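Local coordinates for bacillaene synthase decarboxylase PksI (Bacillus subtilis, PDB 4Q1K), which catalyses the decarboxylation of the carrier-tethered 3-methylglutaconyl group to a 3-methylcrotonyl moiety during biosynthesis of the antibiotic bacillaene, at residues P115-M120 / I137-R142; S107-C112 / L133-V138; A119-G124 / L199-V204; I35-Q40 / K70-T75. The protein carries 1 engineered substitution. All coordinates share one frame; numbering follows the deposited sequence.

Interaction 1. Residues P115-M120 / I137-R142; sequences PVIAAM and IVILSR
M120 buries the most surface in this contact, followed by I137 and I139. M120 meets the second strand mainly with the far part of its side chain. CG stands anti to the carbonyl carbon of M120 (chi1 -58°) and the chain beyond it is extended, which carries the sulfur past L140 and the methyl on to V138. M120 SD lies 3.9 Å from L140 CD2, and these two side chains run alongside each other, pointing the same way. M120 CE comes across V138 at a slant and reaches V138 CG1 at 3.8 Å. Nearer the backbone, M120 CB sits 3.3 Å from I139 O.

A118, M120, V138 and L140 share one face of the sheet. On the other face I137 lies side by side with I117, with I137 CB 4.1 Å from I117 CG1. I139 turns CD1 back to I117 CG2, a close methyl contact at 3.5 Å.

The strands are parallel, their directions 10° apart. I137 N donates to V116 O and I137 O accepts from A118 N at 2.9 Å. The pattern repeats one step on: I139 N donates to A118 O at 2.9 Å and I139 O accepts from M120 N at 3.0 Å.

Both strands are interior to the main sheet of the crotonase fold. Strand 71-75 flanks 116-120, and 197-199 flanks 137-141. Helix 201-215 covers the face of I137 and I139 through L211, Y207 and A208. On the opposite face M120 touches F81, V138 touches F196, and L140 packs on L189 of helix 186-192.

Interaction 2. Residues S107-C112 / L133-V138; sequences SLALDC and LFADIV
The F134 ring meets L110 obliquely, through its CD1 side. F134 CD1 lies 3.9 Å from L110 CB and 4.0 Å from L110 CD2, so one ring corner touches both the root and a tip of the leucine. L110 CG is anti to the backbone N (chi1 175°), and CD2, the branch that continues the chain in extended form, reaches the ring. L238 of helix 220-252 also packs on both residues, and I164 of helix 161-169 touches F134.

The second flat group is the D136 carboxylate. Its OD2 lies near A109 O without bonding to it. A lysine, K227, joins the two: its NZ forms a salt bridge with D136 OD2 and hydrogen bonds with A109 O and C112 O. D136 OD2 also takes the backbone N of V116. This buried charge therefore has two partners, which probably favours its ionised form.

The contact sits at the start of two neighbouring strands of the crotonase fold. Helix 108-111 leads into strand 116-120, and residues 134-136 lead from helix 127-133 into strand 137-141. Between them A109 turns CB toward the second segment. A109 CB lies 3.7 Å from A135 CA and 4.1 Å from A135 CB.

No hydrogen bond links the two segments directly. Within the first, S107 OG donates to D111 OD2 at 2.9 Å, approaching from above the carboxylate plane and tilted 38° out of it. D111 N bonds S107 O over the same turn.

Interaction 3. Residues A119-G124 / L199-V204; sequences AMQGHG and LPRAEV
R201 NE donates to Q121 O at 2.9 Å, the direct hydrogen bond between the two segments. The oxygen lies in the guanidinium plane, at its edge. The N-H points fairly straight at it (153°), although the donor is tilted from the carbonyl plane. R201 runs extended from the backbone and then bends at chi3 (-59°), so that its chain wraps the same oxygen: R201 CG is 3.1 Å from Q121 O. The next part of the first shell is apolar. V204 CG1 packs 3.8 Å from Q121 CA and 4.0 Å from A119 CB, while V204 CB lies 3.9 Å from Q121 CB.

H123 comes near the far end of the arginine. The planes of its ring and the guanidinium are 81° apart, so the two groups meet steeply. A water accepts from R201 NH2 at 2.9 Å and makes a weak bond to H123 NE2.

In the crotonase fold residues 119-124 link two sheets. They leave strand 116-120 of the large sheet and enter strand 123-125 of the small one. M120 is the centre of an inverse gamma turn at the exit, closed by a weak bond from Q121 N to A119 O. The start of helix 201-215 covers that bend.

Further out, the Q121 amide is fixed at both ends. Its NE2 bonds D78 O and Y80 O, and its OE1 takes G76 N. S144 OG bonds R201 NH2 and weakly also Q121 O, while E143 OE1 holds the backbone N of R201 at the helix start.

Interaction 4. Residues I35-Q40 / K70-T75; sequences IQVKMQ and KAVILT
V37 and L74 pair in the beta-alpha-beta unit formed by strand 34-39, helix 50-65 and strand 71-75. Their side chains share the face that helix 50-65 covers. V37 CG1 lies 3.8 Å from L74 CD1, and V37 CG2 lies 4.0 Å from V72 CG1. I35 runs alongside V72, with I35 CG2 3.7 Å from V72 CG2. At the other end M39 bends at chi3 (-74°), which swings CE to 4.0 Å from L74 CD1.

The two strands are adjacent and nearly parallel, as expected where a helix carries the chain across. I35 N donates to A71 O and V37 N to I73 O, while I73 N and T75 N return bonds to I35 O and V37 O. M39 N closes the row on T75 O at 2.8 Å, almost straight at 175°.

T75 buries the most surface here. Its CG2 leans on the first strand, 4.1 Å from K38 CA. OG1 stands anti to the backbone N (chi1 -165°) and bonds A119 O in the neighbouring strand. On this same face Q36 and I73 pack against L205 of helix 201-215.

Overall arrangement
Interactions 1 and 4 are both parallel strand pairs of the large sheet. Strand 71-75 joins them, since its backbone also bonds strand 116-120 (I117 N to V72 O, A119 N to L74 O). Interactions 2 and 3 lie at opposite ends of strand 116-120, with centres about 17 Å apart. Interaction 2 shares I137 and V138 with interaction 1, and interaction 3 shares A119 and M120. All four are largely buried, but R201 and H123 of interaction 3, with a water between them, and K38 of interaction 4 are partly exposed. Backbone bonds dominate the strand pairs. Interaction 2 is apolar with a buried charge beside it, and interaction 3 rests on an arginine gripping a carbonyl.

Interaction 1. Residues P115-M120 / I137-R142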
loop_
_atom_site.group_PDB
_atom_site.type_symbol
_atom_site.label_atom_id
_atom_site.label_comp_id
_atom_site.label_asym_id
_atom_site.label_seq_id
_atom_site.Cartn_x
_atom_site.Cartn_y
_atom_site.Cartn_z
ATOM N N PRO B 115 -17.030 6.793 -13.148
ATOM C CA PRO B 115 -16.715 6.099 -11.899
ATOM C C PRO B 115 -17.791 5.069 -11.566
ATOM O O PRO B 115 -19.012 5.314 -11.763
ATOM C CB PRO B 115 -16.806 7.249 -10.859
ATOM C CG PRO B 115 -16.324 8.442 -11.598
ATOM C CD PRO B 115 -16.948 8.285 -12.979
ATOM N N VAL B 116 -17.328 3.900 -11.140
ATOM C CA VAL B 116 -18.271 2.843 -10.731
ATOM C C VAL B 116 -18.015 2.599 -9.197
ATOM O O VAL B 116 -16.846 2.508 -8.765
ATOM C CB VAL B 116 -17.938 1.542 -11.454
ATOM C CG1 VAL B 116 -18.831 0.390 -11.002
ATOM C CG2 VAL B 116 -18.047 1.814 -13.003
ATOM N N ILE B 117 -19.107 2.505 -8.443
ATOM C CA ILE B 117 -19.054 2.134 -7.011
ATOM C C ILE B 117 -19.560 0.694 -6.924
ATOM O O ILE B 117 -20.724 0.420 -7.249
ATOM C CB ILE B 117 -19.989 3.045 -6.209
ATOM C CG1 ILE B 117 -19.517 4.505 -6.398
ATOM C CG2 ILE B 117 -20.118 2.579 -4.700
ATOM C CD1 ILE B 117 -20.663 5.478 -6.094
ATOM N N ALA B 118 -18.708 -0.201 -6.469
ATOM C CA ALA B 118 -19.134 -1.601 -6.190
ATOM C C ALA B 118 -19.669 -1.627 -4.742
ATOM O O ALA B 118 -18.878 -1.564 -3.744
ATOM C CB ALA B 118 -17.924 -2.533 -6.242
ATOM N N ALA B 119 -20.990 -1.586 -4.633
ATOM C CA ALA B 119 -21.656 -1.603 -3.299
ATOM C C ALA B 119 -21.858 -3.119 -2.974
ATOM O O ALA B 119 -22.913 -3.715 -3.324
ATOM C CB ALA B 119 -22.998 -0.854 -3.416
ATOM N N MET B 120 -20.886 -3.706 -2.317
ATOM C CA MET B 120 -20.866 -5.183 -2.083
ATOM C C MET B 120 -21.561 -5.388 -0.759
ATOM O O MET B 120 -20.902 -5.595 0.323
ATOM C CB MET B 120 -19.405 -5.673 -2.058
ATOM C CG MET B 120 -18.663 -5.347 -3.357
ATOM S SD MET B 120 -17.123 -6.392 -3.337
ATOM C CE MET B 120 -16.296 -5.741 -4.678
ATOM N N ILE B 137 -14.488 2.692 -6.677
ATOM C CA ILE B 137 -14.780 2.804 -5.216
ATOM C C ILE B 137 -15.384 1.516 -4.745
ATOM O O ILE B 137 -16.360 1.030 -5.407
ATOM C CB ILE B 137 -15.734 3.953 -4.913
ATOM C CG1 ILE B 137 -14.948 5.250 -5.166
ATOM C CG2 ILE B 137 -16.036 3.960 -3.383
ATOM C CD1 ILE B 137 -15.833 6.479 -5.326
ATOM N N VAL B 138 -14.808 0.876 -3.736
ATOM C CA VAL B 138 -15.415 -0.452 -3.314
ATOM C C VAL B 138 -15.979 -0.302 -1.906
ATOM O O VAL B 138 -15.280 0.216 -1.077
ATOM C CB VAL B 138 -14.313 -1.531 -3.304
ATOM C CG1 VAL B 138 -14.887 -2.856 -2.665
ATOM C CG2 VAL B 138 -13.771 -1.740 -4.775
ATOM N N ILE B 139 -17.166 -0.796 -1.593
ATOM C CA ILE B 139 -17.647 -0.709 -0.181
ATOM C C ILE B 139 -17.994 -2.128 0.236
ATOM O O ILE B 139 -18.672 -2.801 -0.512
ATOM C CB ILE B 139 -18.994 0.092 -0.156
ATOM C CG1 ILE B 139 -18.769 1.524 -0.705
ATOM C CG2 ILE B 139 -19.503 0.193 1.308
ATOM C CD1 ILE B 139 -20.113 2.140 -1.224
ATOM N N LEU B 140 -17.555 -2.603 1.385
ATOM C CA LEU B 140 -17.885 -3.930 1.816
ATOM C C LEU B 140 -18.911 -3.910 2.965
ATOM O O LEU B 140 -19.044 -2.891 3.637
ATOM C CB LEU B 140 -16.640 -4.647 2.377
ATOM C CG LEU B 140 -15.385 -4.666 1.480
ATOM C CD1 LEU B 140 -14.276 -5.434 2.266
ATOM C CD2 LEU B 140 -15.692 -5.298 0.124
ATOM N N SER B 141 -19.568 -5.063 3.168
ATOM C CA SER B 141 -20.443 -5.259 4.306
ATOM C C SER B 141 -19.689 -6.021 5.419
ATOM O O SER B 141 -18.959 -6.999 5.210
ATOM C CB SER B 141 -21.628 -6.130 3.862
ATOM O OG SER B 141 -22.040 -6.992 4.941
ATOM N N ARG B 142 -19.858 -5.545 6.651
ATOM C CA ARG B 142 -19.137 -6.124 7.727
ATOM C C ARG B 142 -19.397 -7.633 7.922
ATOM O O ARG B 142 -18.478 -8.402 8.325
ATOM C CB ARG B 142 -19.636 -5.344 9.004
ATOM C CG ARG B 142 -18.698 -5.515 10.186
ATOM C CD ARG B 142 -19.064 -4.611 11.408
ATOM N NE ARG B 142 -19.016 -3.149 11.167
ATOM C CZ ARG B 142 -19.626 -2.277 11.983
ATOM N NH1 ARG B 142 -20.311 -2.714 13.037
ATOM N NH2 ARG B 142 -19.541 -0.976 11.781
#

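Interaction 2. Residues S107-C112 / L133-V138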
loop_
_atom_site.group_PDB
_atom_site.type_symbol
_atom_site.label_atom_id
_atom_site.label_comp_id
_atom_site.label_asym_id
_atom_site.label_seq_id
_atom_site.Cartn_x
_atom_site.Cartn_y
_atom_site.Cartn_z
ATOM N N SER B 107 -13.541 -7.082 -16.130
ATOM C CA SER B 107 -13.056 -5.710 -16.328
ATOM C C SER B 107 -14.195 -4.741 -16.673
ATOM O O SER B 107 -13.958 -3.634 -17.080
ATOM C CB SER B 107 -11.978 -5.636 -17.380
ATOM O OG SER B 107 -12.454 -5.937 -18.677
ATOM N N LEU B 108 -15.447 -5.174 -16.522
ATOM C CA LEU B 108 -16.552 -4.258 -16.782
ATOM C C LEU B 108 -16.393 -2.892 -16.132
ATOM O O LEU B 108 -16.673 -1.877 -16.807
ATOM C CB LEU B 108 -17.903 -4.837 -16.277
ATOM C CG LEU B 108 -18.426 -6.077 -17.076
ATOM C CD1 LEU B 108 -19.566 -6.706 -16.300
ATOM C CD2 LEU B 108 -18.874 -5.679 -18.470
ATOM N N ALA B 109 -16.047 -2.817 -14.817
ATOM C CA ALA B 109 -16.125 -1.534 -14.199
ATOM C C ALA B 109 -14.894 -0.677 -14.570
ATOM O O ALA B 109 -14.963 0.530 -14.611
ATOM C CB ALA B 109 -16.176 -1.720 -12.664
ATOM N N LEU B 110 -13.754 -1.310 -14.803
ATOM C CA LEU B 110 -12.547 -0.650 -15.289
ATOM C C LEU B 110 -12.768 -0.082 -16.698
ATOM O O LEU B 110 -12.266 0.998 -16.996
ATOM C CB LEU B 110 -11.354 -1.640 -15.260
ATOM C CG LEU B 110 -10.062 -1.019 -15.889
ATOM C CD1 LEU B 110 -9.547 0.099 -15.020
ATOM C CD2 LEU B 110 -8.995 -2.094 -15.966
ATOM N N ASP B 111 -13.510 -0.806 -17.542
ATOM C CA ASP B 111 -13.715 -0.369 -18.976
ATOM C C ASP B 111 -14.745 0.734 -19.031
ATOM O O ASP B 111 -14.800 1.492 -19.991
ATOM C CB ASP B 111 -14.184 -1.539 -19.843
ATOM C CG ASP B 111 -13.098 -2.609 -20.016
ATOM O OD1 ASP B 111 -11.921 -2.280 -19.809
ATOM O OD2 ASP B 111 -13.459 -3.774 -20.246
ATOM N N CYS B 112 -15.618 0.830 -18.029
ATOM C CA CYS B 112 -16.600 1.913 -17.936
ATOM C C CYS B 112 -15.935 3.274 -17.918
ATOM O O CYS B 112 -14.982 3.531 -17.113
ATOM C CB CYS B 112 -17.536 1.665 -16.696
ATOM S SG CYS B 112 -18.909 2.785 -16.582
ATOM N N LEU B 133 -13.746 -5.575 -7.341
ATOM C CA LEU B 133 -12.483 -4.862 -7.007
ATOM C C LEU B 133 -12.002 -3.991 -8.145
ATOM O O LEU B 133 -11.160 -3.073 -7.937
ATOM C CB LEU B 133 -11.347 -5.863 -6.644
ATOM C CG LEU B 133 -11.641 -6.669 -5.401
ATOM C CD1 LEU B 133 -10.460 -7.660 -5.250
ATOM C CD2 LEU B 133 -11.696 -5.735 -4.164
ATOM N N PHE B 134 -12.447 -4.232 -9.405
ATOM C CA PHE B 134 -12.083 -3.331 -10.476
ATOM C C PHE B 134 -12.866 -2.054 -10.521
ATOM O O PHE B 134 -12.579 -1.173 -11.325
ATOM C CB PHE B 134 -12.315 -4.028 -11.804
ATOM C CG PHE B 134 -11.144 -4.927 -12.220
ATOM C CD1 PHE B 134 -9.991 -4.360 -12.800
ATOM C CD2 PHE B 134 -11.191 -6.322 -12.018
ATOM C CE1 PHE B 134 -8.887 -5.155 -13.162
ATOM C CE2 PHE B 134 -10.148 -7.129 -12.445
ATOM C CZ PHE B 134 -8.971 -6.534 -12.992
ATOM N N ALA B 135 -13.865 -1.916 -9.656
ATOM C CA ALA B 135 -14.620 -0.605 -9.540
ATOM C C ALA B 135 -13.724 0.434 -8.848
ATOM O O ALA B 135 -12.696 0.124 -8.262
ATOM C CB ALA B 135 -15.882 -0.811 -8.694
ATOM N N ASP B 136 -14.018 1.737 -9.088
ATOM C CA ASP B 136 -13.105 2.808 -8.676
ATOM C C ASP B 136 -13.287 3.005 -7.169
ATOM O O ASP B 136 -12.372 3.409 -6.488
ATOM C CB ASP B 136 -13.625 4.083 -9.375
ATOM C CG ASP B 136 -13.580 3.905 -10.898
ATOM O OD1 ASP B 136 -12.423 3.767 -11.433
ATOM O OD2 ASP B 136 -14.631 3.624 -11.509
ATOM N N ILE B 137 -14.488 2.692 -6.677
ATOM C CA ILE B 137 -14.780 2.804 -5.216
ATOM C C ILE B 137 -15.384 1.516 -4.745
ATOM O O ILE B 137 -16.360 1.030 -5.407
ATOM C CB ILE B 137 -15.734 3.953 -4.913
ATOM C CG1 ILE B 137 -14.948 5.250 -5.166
ATOM C CG2 ILE B 137 -16.036 3.960 -3.383
ATOM C CD1 ILE B 137 -15.833 6.479 -5.326
ATOM N N VAL B 138 -14.808 0.876 -3.736
ATOM C CA VAL B 138 -15.415 -0.452 -3.314
ATOM C C VAL B 138 -15.979 -0.302 -1.906
ATOM O O VAL B 138 -15.280 0.216 -1.077
ATOM C CB VAL B 138 -14.313 -1.531 -3.304
ATOM C CG1 VAL B 138 -14.887 -2.856 -2.665
ATOM C CG2 VAL B 138 -13.771 -1.740 -4.775
#

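Interaction 3. Residues A119-G124 / L199-V204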
loop_
_atom_site.group_PDB
_atom_site.type_symbol
_atom_site.label_atom_id
_atom_site.label_comp_id
_atom_site.label_asym_id
_atom_site.label_seq_id
_atom_site.Cartn_x
_atom_site.Cartn_y
_atom_site.Cartn_z
ATOM N N ALA B 119 -20.990 -1.586 -4.633
ATOM C CA ALA B 119 -21.656 -1.603 -3.299
ATOM C C ALA B 119 -21.858 -3.119 -2.974
ATOM O O ALA B 119 -22.913 -3.715 -3.324
ATOM C CB ALA B 119 -22.998 -0.854 -3.416
ATOM N N MET B 120 -20.886 -3.706 -2.317
ATOM C CA MET B 120 -20.866 -5.183 -2.083
ATOM C C MET B 120 -21.561 -5.388 -0.759
ATOM O O MET B 120 -20.902 -5.595 0.323
ATOM C CB MET B 120 -19.405 -5.673 -2.058
ATOM C CG MET B 120 -18.663 -5.347 -3.357
ATOM S SD MET B 120 -17.123 -6.392 -3.337
ATOM C CE MET B 120 -16.296 -5.741 -4.678
ATOM N N GLN B 121 -22.900 -5.304 -0.802
ATOM C CA GLN B 121 -23.719 -5.394 0.434
ATOM C C GLN B 121 -23.787 -6.874 0.922
ATOM O O GLN B 121 -24.146 -7.137 2.086
ATOM C CB GLN B 121 -25.130 -4.821 0.205
ATOM C CG GLN B 121 -26.209 -5.801 -0.288
ATOM C CD GLN B 121 -25.881 -6.540 -1.609
ATOM O OE1 GLN B 121 -25.051 -6.110 -2.442
ATOM N NE2 GLN B 121 -26.511 -7.688 -1.769
ATOM N N GLY B 122 -23.529 -7.786 0.005
ATOM C CA GLY B 122 -23.530 -9.242 0.289
ATOM C C GLY B 122 -22.224 -9.914 -0.058
ATOM O O GLY B 122 -21.197 -9.248 -0.316
ATOM N N HIS B 123 -22.238 -11.241 -0.026
ATOM C CA HIS B 123 -20.978 -11.976 -0.220
ATOM C C HIS B 123 -20.363 -11.773 -1.610
ATOM O O HIS B 123 -21.104 -11.616 -2.608
ATOM C CB HIS B 123 -21.214 -13.459 -0.028
ATOM C CG HIS B 123 -21.916 -13.746 1.264
ATOM N ND1 HIS B 123 -23.190 -14.310 1.322
ATOM C CD2 HIS B 123 -21.558 -13.464 2.534
ATOM C CE1 HIS B 123 -23.548 -14.423 2.593
ATOM N NE2 HIS B 123 -22.572 -13.921 3.343
ATOM N N GLY B 124 -19.033 -11.790 -1.652
ATOM C CA GLY B 124 -18.329 -11.575 -2.878
ATOM C C GLY B 124 -17.324 -12.735 -2.944
ATOM O O GLY B 124 -16.363 -12.816 -2.133
ATOM N N LEU B 199 -19.209 -1.370 6.152
ATOM C CA LEU B 199 -20.422 -0.931 6.885
ATOM C C LEU B 199 -21.315 -2.130 7.128
ATOM O O LEU B 199 -21.207 -3.133 6.405
ATOM C CB LEU B 199 -21.271 0.038 5.975
ATOM C CG LEU B 199 -20.556 1.378 5.715
ATOM C CD1 LEU B 199 -21.387 2.155 4.691
ATOM C CD2 LEU B 199 -20.667 2.125 7.040
ATOM N N PRO B 200 -22.227 -2.030 8.132
ATOM C CA PRO B 200 -23.316 -2.987 8.252
ATOM C C PRO B 200 -23.991 -3.157 6.866
ATOM O O PRO B 200 -24.186 -2.157 6.172
ATOM C CB PRO B 200 -24.243 -2.287 9.263
ATOM C CG PRO B 200 -23.249 -1.522 10.114
ATOM C CD PRO B 200 -22.394 -0.874 9.041
ATOM N N ARG B 201 -24.272 -4.385 6.470
ATOM C CA ARG B 201 -24.994 -4.620 5.223
ATOM C C ARG B 201 -26.150 -3.637 4.991
ATOM O O ARG B 201 -26.296 -3.161 3.854
ATOM C CB ARG B 201 -25.462 -6.057 5.097
ATOM C CG ARG B 201 -26.459 -6.344 3.968
ATOM C CD ARG B 201 -26.947 -7.808 4.002
ATOM N NE ARG B 201 -25.808 -8.709 3.869
ATOM C CZ ARG B 201 -25.705 -9.912 4.452
ATOM N NH1 ARG B 201 -26.682 -10.379 5.216
ATOM N NH2 ARG B 201 -24.616 -10.638 4.276
ATOM N N ALA B 202 -26.981 -3.376 6.007
ATOM C CA ALA B 202 -28.206 -2.515 5.795
ATOM C C ALA B 202 -27.843 -1.080 5.421
ATOM O O ALA B 202 -28.732 -0.309 5.099
ATOM C CB ALA B 202 -29.080 -2.480 7.101
ATOM N N GLU B 203 -26.568 -0.670 5.580
ATOM C CA GLU B 203 -26.171 0.708 5.330
ATOM C C GLU B 203 -25.397 0.835 3.972
ATOM O O GLU B 203 -25.125 1.943 3.528
ATOM C CB GLU B 203 -25.275 1.183 6.478
ATOM C CG GLU B 203 -26.132 1.383 7.725
ATOM C CD GLU B 203 -25.265 1.643 8.954
ATOM O OE1 GLU B 203 -24.209 2.310 8.846
ATOM O OE2 GLU B 203 -25.625 1.142 10.033
ATOM N N VAL B 204 -25.029 -0.299 3.329
ATOM C CA VAL B 204 -24.012 -0.222 2.261
ATOM C C VAL B 204 -24.642 0.503 1.062
ATOM O O VAL B 204 -24.043 1.387 0.482
ATOM C CB VAL B 204 -23.567 -1.671 1.849
ATOM C CG1 VAL B 204 -22.826 -1.683 0.474
ATOM C CG2 VAL B 204 -22.682 -2.290 2.988
HETATM O O HOH W 1 -24.593 -13.030 5.954
#

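Interaction 4. Residues I35-Q40 / K70-T75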
loop_
_atom_site.group_PDB
_atom_site.type_symbol
_atom_site.label_atom_id
_atom_site.label_comp_id
_atom_site.label_asym_id
_atom_site.label_seq_id
_atom_site.Cartn_x
_atom_site.Cartn_y
_atom_site.Cartn_z
ATOM N N ILE B 35 -26.838 5.829 -12.261
ATOM C CA ILE B 35 -27.472 4.603 -12.763
ATOM C C ILE B 35 -27.032 3.481 -11.799
ATOM O O ILE B 35 -25.835 3.339 -11.516
ATOM C CB ILE B 35 -27.041 4.330 -14.235
ATOM C CG1 ILE B 35 -27.778 3.155 -14.883
ATOM C CG2 ILE B 35 -25.516 4.197 -14.393
ATOM C CD1 ILE B 35 -29.251 3.321 -14.893
ATOM N N GLN B 36 -28.003 2.725 -11.359
ATOM C CA GLN B 36 -27.780 1.549 -10.501
ATOM C C GLN B 36 -27.933 0.282 -11.310
ATOM O O GLN B 36 -28.937 0.100 -12.040
ATOM C CB GLN B 36 -28.684 1.598 -9.271
ATOM C CG GLN B 36 -28.570 0.364 -8.350
ATOM C CD GLN B 36 -29.541 0.543 -7.190
ATOM O OE1 GLN B 36 -29.276 1.332 -6.314
ATOM N NE2 GLN B 36 -30.684 -0.063 -7.256
ATOM N N VAL B 37 -26.888 -0.555 -11.254
ATOM C CA VAL B 37 -26.894 -1.893 -11.908
ATOM C C VAL B 37 -27.072 -2.949 -10.795
ATOM O O VAL B 37 -26.166 -3.166 -10.022
ATOM C CB VAL B 37 -25.615 -2.148 -12.727
ATOM C CG1 VAL B 37 -25.594 -3.562 -13.394
ATOM C CG2 VAL B 37 -25.465 -1.073 -13.833
ATOM N N LYS B 38 -28.282 -3.519 -10.665
ATOM C CA LYS B 38 -28.525 -4.451 -9.570
ATOM C C LYS B 38 -28.540 -5.877 -10.132
ATOM O O LYS B 38 -29.463 -6.256 -10.885
ATOM C CB LYS B 38 -29.895 -4.195 -8.981
ATOM C CG LYS B 38 -30.187 -5.201 -7.856
ATOM C CD LYS B 38 -31.488 -4.809 -7.170
ATOM C CE LYS B 38 -31.956 -5.835 -6.137
ATOM N NZ LYS B 38 -33.194 -5.195 -5.624
ATOM N N MET B 39 -27.626 -6.696 -9.646
ATOM C CA MET B 39 -27.548 -8.127 -10.035
ATOM C C MET B 39 -28.548 -8.893 -9.155
ATOM O O MET B 39 -28.476 -8.821 -7.901
ATOM C CB MET B 39 -26.131 -8.627 -9.699
ATOM C CG MET B 39 -25.146 -7.881 -10.585
ATOM S SD MET B 39 -23.458 -8.451 -10.375
ATOM C CE MET B 39 -23.083 -7.703 -8.750
ATOM N N GLN B 40 -29.423 -9.660 -9.790
ATOM C CA GLN B 40 -30.476 -10.375 -9.087
ATOM C C GLN B 40 -30.844 -11.677 -9.813
ATOM O O GLN B 40 -32.030 -11.951 -10.100
ATOM C CB GLN B 40 -31.690 -9.480 -8.821
ATOM C CG GLN B 40 -32.229 -8.817 -10.093
ATOM C CD GLN B 40 -33.510 -7.988 -9.895
ATOM O OE1 GLN B 40 -34.266 -7.782 -10.857
ATOM N NE2 GLN B 40 -33.772 -7.543 -8.669
ATOM N N LYS B 70 -23.050 10.153 -14.526
ATOM C CA LYS B 70 -21.809 10.534 -13.835
ATOM C C LYS B 70 -21.246 9.434 -12.905
ATOM O O LYS B 70 -20.016 9.444 -12.561
ATOM C CB LYS B 70 -22.084 11.817 -12.972
ATOM C CG LYS B 70 -22.193 13.077 -13.918
ATOM C CD LYS B 70 -22.780 14.273 -13.165
ATOM C CE LYS B 70 -22.895 15.498 -14.099
ATOM N NZ LYS B 70 -23.292 16.595 -13.158
ATOM N N ALA B 71 -22.132 8.537 -12.457
ATOM C CA ALA B 71 -21.669 7.476 -11.545
ATOM C C ALA B 71 -22.540 6.277 -11.757
ATOM O O ALA B 71 -23.754 6.401 -11.952
ATOM C CB ALA B 71 -21.839 7.919 -10.058
ATOM N N VAL B 72 -21.926 5.117 -11.589
ATOM C CA VAL B 72 -22.635 3.876 -11.645
ATOM C C VAL B 72 -22.534 3.166 -10.291
ATOM O O VAL B 72 -21.440 3.150 -9.692
ATOM C CB VAL B 72 -21.952 2.900 -12.670
ATOM C CG1 VAL B 72 -22.631 1.520 -12.639
ATOM C CG2 VAL B 72 -21.841 3.555 -14.086
ATOM N N ILE B 73 -23.655 2.624 -9.795
ATOM C CA ILE B 73 -23.617 1.778 -8.585
ATOM C C ILE B 73 -23.902 0.332 -9.037
ATOM O O ILE B 73 -24.960 0.075 -9.560
ATOM C CB ILE B 73 -24.699 2.200 -7.574
ATOM C CG1 ILE B 73 -24.522 3.689 -7.136
ATOM C CG2 ILE B 73 -24.715 1.245 -6.360
ATOM C CD1 ILE B 73 -25.743 4.235 -6.362
ATOM N N LEU B 74 -22.938 -0.540 -8.795
ATOM C CA LEU B 74 -23.014 -1.987 -9.109
ATOM C C LEU B 74 -23.289 -2.695 -7.767
ATOM O O LEU B 74 -22.536 -2.517 -6.790
ATOM C CB LEU B 74 -21.714 -2.534 -9.733
ATOM C CG LEU B 74 -21.609 -4.039 -9.943
ATOM C CD1 LEU B 74 -22.722 -4.414 -10.983
ATOM C CD2 LEU B 74 -20.239 -4.331 -10.536
ATOM N N THR B 75 -24.402 -3.439 -7.686
ATOM C CA THR B 75 -24.734 -4.042 -6.363
ATOM C C THR B 75 -25.478 -5.322 -6.568
ATOM O O THR B 75 -25.891 -5.622 -7.734
ATOM C CB THR B 75 -25.602 -3.055 -5.512
ATOM O OG1 THR B 75 -25.616 -3.478 -4.119
ATOM C CG2 THR B 75 -27.101 -2.904 -6.056
#